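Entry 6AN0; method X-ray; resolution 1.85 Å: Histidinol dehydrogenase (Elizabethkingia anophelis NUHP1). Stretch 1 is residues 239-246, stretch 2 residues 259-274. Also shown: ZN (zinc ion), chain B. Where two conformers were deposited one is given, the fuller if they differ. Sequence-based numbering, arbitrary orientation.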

# COMPACT_ATOMS: atom_id res chain seq x y z
N GLY A 239 -10.03 -10.73 -6.08
CA GLY A 239 -10.18 -11.91 -6.90
C GLY A 239 -10.75 -13.06 -6.08
O GLY A 239 -10.98 -12.93 -4.87
N PRO A 240 -10.98 -14.22 -6.72
CA PRO A 240 -11.53 -15.36 -5.98
C PRO A 240 -10.49 -15.98 -5.04
O PRO A 240 -9.28 -15.89 -5.27
CB PRO A 240 -11.92 -16.36 -7.08
CG PRO A 240 -11.82 -15.58 -8.39
CD PRO A 240 -10.81 -14.50 -8.15
N SER A 241 -10.98 -16.62 -3.99
CA SER A 241 -10.08 -17.19 -2.99
C SER A 241 -9.49 -18.51 -3.47
O SER A 241 -9.97 -19.13 -4.42
CB SER A 241 -10.81 -17.38 -1.66
OG SER A 241 -12.01 -18.10 -1.86
N GLU A 242 -8.43 -18.94 -2.79
CA GLU A 242 -7.64 -20.06 -3.28
C GLU A 242 -6.81 -20.64 -2.13
O GLU A 242 -6.50 -19.95 -1.15
CB GLU A 242 -6.74 -19.62 -4.43
CG GLU A 242 -5.81 -18.52 -3.97
CD GLU A 242 -5.09 -17.77 -5.06
OE1 GLU A 242 -3.93 -17.38 -4.79
OE2 GLU A 242 -5.68 -17.53 -6.15
N VAL A 243 -6.46 -21.92 -2.26
CA VAL A 243 -5.51 -22.54 -1.34
C VAL A 243 -4.56 -23.42 -2.14
O VAL A 243 -4.93 -24.03 -3.15
CB VAL A 243 -6.20 -23.37 -0.22
CG1 VAL A 243 -6.92 -24.60 -0.79
CG2 VAL A 243 -5.19 -23.80 0.85
N LEU A 244 -3.31 -23.49 -1.68
CA LEU A 244 -2.36 -24.48 -2.16
C LEU A 244 -1.88 -25.27 -0.96
O LEU A 244 -1.52 -24.67 0.06
CB LEU A 244 -1.19 -23.82 -2.90
CG LEU A 244 -0.16 -24.71 -3.60
CD1 LEU A 244 0.43 -23.97 -4.80
CD2 LEU A 244 0.97 -25.15 -2.64
N VAL A 245 -1.93 -26.59 -1.06
CA VAL A 245 -1.50 -27.50 -0.00
C VAL A 245 -0.29 -28.27 -0.50
O VAL A 245 -0.28 -28.76 -1.64
CB VAL A 245 -2.62 -28.48 0.40
CG1 VAL A 245 -2.15 -29.42 1.53
CG2 VAL A 245 -3.89 -27.72 0.78
N ILE A 246 0.72 -28.41 0.36
CA ILE A 246 1.87 -29.28 0.12
C ILE A 246 1.81 -30.43 1.13
O ILE A 246 1.76 -30.19 2.34
CB ILE A 246 3.20 -28.52 0.25
CG1 ILE A 246 3.25 -27.37 -0.77
CG2 ILE A 246 4.38 -29.48 0.06
CD1 ILE A 246 4.58 -26.58 -0.73
N ASP A 259 -9.54 -29.75 4.00
CA ASP A 259 -9.01 -28.41 3.77
C ASP A 259 -9.30 -27.93 2.35
O ASP A 259 -9.76 -26.80 2.14
CB ASP A 259 -7.51 -28.38 4.06
CG ASP A 259 -7.20 -28.61 5.53
OD1 ASP A 259 -8.08 -28.31 6.37
OD2 ASP A 259 -6.09 -29.07 5.87
N LEU A 260 -9.03 -28.79 1.35
CA LEU A 260 -9.36 -28.45 -0.03
C LEU A 260 -10.84 -28.13 -0.18
O LEU A 260 -11.21 -27.14 -0.83
CB LEU A 260 -8.99 -29.61 -0.96
CG LEU A 260 -7.52 -29.99 -1.06
CD1 LEU A 260 -7.38 -31.22 -1.93
CD2 LEU A 260 -6.71 -28.81 -1.62
N LEU A 261 -11.71 -28.96 0.40
CA LEU A 261 -13.14 -28.73 0.24
C LEU A 261 -13.59 -27.49 0.99
O LEU A 261 -14.55 -26.84 0.56
CB LEU A 261 -13.92 -29.97 0.68
CG LEU A 261 -13.78 -31.14 -0.30
CD1 LEU A 261 -14.37 -32.41 0.27
CD2 LEU A 261 -14.47 -30.80 -1.62
N SER A 262 -12.92 -27.14 2.09
CA SER A 262 -13.28 -25.91 2.79
C SER A 262 -13.05 -24.69 1.90
O SER A 262 -13.88 -23.77 1.87
CB SER A 262 -12.51 -25.79 4.11
OG SER A 262 -11.13 -25.53 3.92
N GLN A 263 -11.95 -24.67 1.15
CA GLN A 263 -11.73 -23.57 0.22
C GLN A 263 -12.68 -23.64 -0.98
O GLN A 263 -13.19 -22.60 -1.43
CB GLN A 263 -10.27 -23.58 -0.25
CG GLN A 263 -9.94 -22.45 -1.23
CD GLN A 263 -10.17 -21.09 -0.61
OE1 GLN A 263 -11.09 -20.36 -0.99
NE2 GLN A 263 -9.35 -20.75 0.37
N ALA A 264 -12.93 -24.85 -1.50
CA ALA A 264 -13.74 -24.98 -2.72
C ALA A 264 -15.18 -24.53 -2.51
O ALA A 264 -15.79 -23.99 -3.44
CB ALA A 264 -13.74 -26.43 -3.22
N GLU A 265 -15.73 -24.73 -1.32
CA GLU A 265 -17.13 -24.37 -1.09
C GLU A 265 -17.35 -22.87 -1.03
O GLU A 265 -18.52 -22.44 -0.96
CB GLU A 265 -17.63 -25.03 0.20
CG GLU A 265 -17.29 -24.22 1.45
CD GLU A 265 -17.88 -24.80 2.72
OE1 GLU A 265 -18.79 -25.65 2.64
OE2 GLU A 265 -17.43 -24.40 3.82
N HIS A 266 -16.29 -22.05 -1.06
CA HIS A 266 -16.48 -20.60 -1.00
C HIS A 266 -17.21 -20.07 -2.23
O HIS A 266 -18.05 -19.17 -2.12
CB HIS A 266 -15.13 -19.89 -0.87
CG HIS A 266 -14.79 -19.52 0.53
ND1 HIS A 266 -15.56 -18.66 1.28
CD2 HIS A 266 -13.75 -19.89 1.32
CE1 HIS A 266 -15.01 -18.51 2.48
NE2 HIS A 266 -13.91 -19.25 2.52
N GLY A 267 -16.89 -20.59 -3.41
CA GLY A 267 -17.42 -20.06 -4.64
C GLY A 267 -16.98 -20.86 -5.84
O GLY A 267 -15.95 -21.54 -5.81
N ALA A 268 -17.78 -20.79 -6.91
CA ALA A 268 -17.49 -21.54 -8.13
C ALA A 268 -16.19 -21.10 -8.78
O ALA A 268 -15.60 -21.88 -9.53
CB ALA A 268 -18.65 -21.40 -9.12
N ASP A 269 -15.72 -19.88 -8.51
CA ASP A 269 -14.50 -19.35 -9.09
C ASP A 269 -13.27 -19.58 -8.21
O ASP A 269 -12.16 -19.21 -8.61
CB ASP A 269 -14.65 -17.84 -9.37
CG ASP A 269 -15.62 -17.56 -10.50
OD1 ASP A 269 -15.77 -18.43 -11.39
OD2 ASP A 269 -16.23 -16.47 -10.52
N SER A 270 -13.44 -20.17 -7.03
CA SER A 270 -12.30 -20.54 -6.19
C SER A 270 -11.43 -21.57 -6.91
O SER A 270 -11.88 -22.25 -7.83
CB SER A 270 -12.77 -21.12 -4.86
OG SER A 270 -13.40 -20.15 -4.05
N GLN A 271 -10.19 -21.68 -6.45
CA GLN A 271 -9.28 -22.67 -7.01
C GLN A 271 -8.48 -23.30 -5.89
O GLN A 271 -8.04 -22.61 -4.96
CB GLN A 271 -8.31 -22.04 -8.03
CG GLN A 271 -7.39 -23.07 -8.70
CD GLN A 271 -6.47 -22.47 -9.74
OE1 GLN A 271 -5.72 -21.55 -9.44
NE2 GLN A 271 -6.53 -22.99 -10.97
N VAL A 272 -8.27 -24.61 -5.97
CA VAL A 272 -7.39 -25.28 -5.02
C VAL A 272 -6.31 -26.03 -5.79
O VAL A 272 -6.52 -26.54 -6.90
CB VAL A 272 -8.15 -26.23 -4.06
CG1 VAL A 272 -9.39 -25.53 -3.48
CG2 VAL A 272 -8.54 -27.54 -4.75
N ILE A 273 -5.12 -26.08 -5.19
CA ILE A 273 -3.96 -26.76 -5.75
C ILE A 273 -3.42 -27.69 -4.68
O ILE A 273 -3.16 -27.26 -3.56
CB ILE A 273 -2.86 -25.76 -6.18
CG1 ILE A 273 -3.43 -24.71 -7.14
CG2 ILE A 273 -1.69 -26.51 -6.81
CD1 ILE A 273 -3.74 -25.26 -8.50
N LEU A 274 -3.28 -28.98 -5.02
CA LEU A 274 -2.66 -29.96 -4.14
C LEU A 274 -1.35 -30.43 -4.76
O LEU A 274 -1.34 -30.99 -5.86
CB LEU A 274 -3.60 -31.14 -3.89
CG LEU A 274 -3.03 -32.37 -3.15
CD1 LEU A 274 -2.54 -31.99 -1.75
CD2 LEU A 274 -4.07 -33.48 -3.06
ZN ZN B . -12.72 -19.59 4.19
O HOH W 1 -11.54 -20.83 3.08
O HOH W 2 -11.16 -18.13 3.55

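The apolar centre lies where helix 259-264 packs against the sheet made by strands 242-246 and 271-274, running nearly antiparallel to strand 242-246 with their axes 8.1 Å apart at closest approach. V243, V245, V272 and L274 share the face of the sheet that meets the helix; all four are buried, as is L260, and the two stretches cover 646 Å² between them, both sides summed. L260 leaves its helix sideways, but its end comes nearer: L260 CD2 lies 3.9 Å from V245 CG2 and 4.3 Å from V243 CG1. V243 CG1 also touches V272 CG1 at 3.8 Å and Q263 CB at 3.5 Å, so one methyl meets both the neighbouring strand and the helix. Beta-branched valines suit strand positions, and here their methyls reach L260. On the other face, L244 CD1 meets I273 CG2 at 3.9 Å.

Between these two faces the strands pair in parallel, and the backbone bonds use main-chain atoms alone, so they ask little of the side chains beyond an N-H at each donor. V243 N donates to Q271 O (3.2 Å) and V245 N to I273 O (2.9 Å), while I273 N returns a bond to V243 O (2.9 Å) and Q271 N one to S241 O (3.3 Å). CA-H...O contacts, such as L244 CA to I273 O at 3.2 Å, accompany this ladder.

Toward the polar edge, Q263 changes character along its length: its CB packs on V243, while Q263 OE1 accepts a 2.6 Å hydrogen bond from S241 OG. With chi1 in p, S241 places OG within reach of this amide and 3.7 Å from H266 CB. H266 NE2 binds ZN at 2.1 Å, alongside two waters and ligands from elsewhere in the structure, so the metal site adjoins the contact. Farther out, P240 packs against the turn from G267 to S270, P240 CB 3.2 Å from D269 O and P240 CG 3.8 Å from D269 CB.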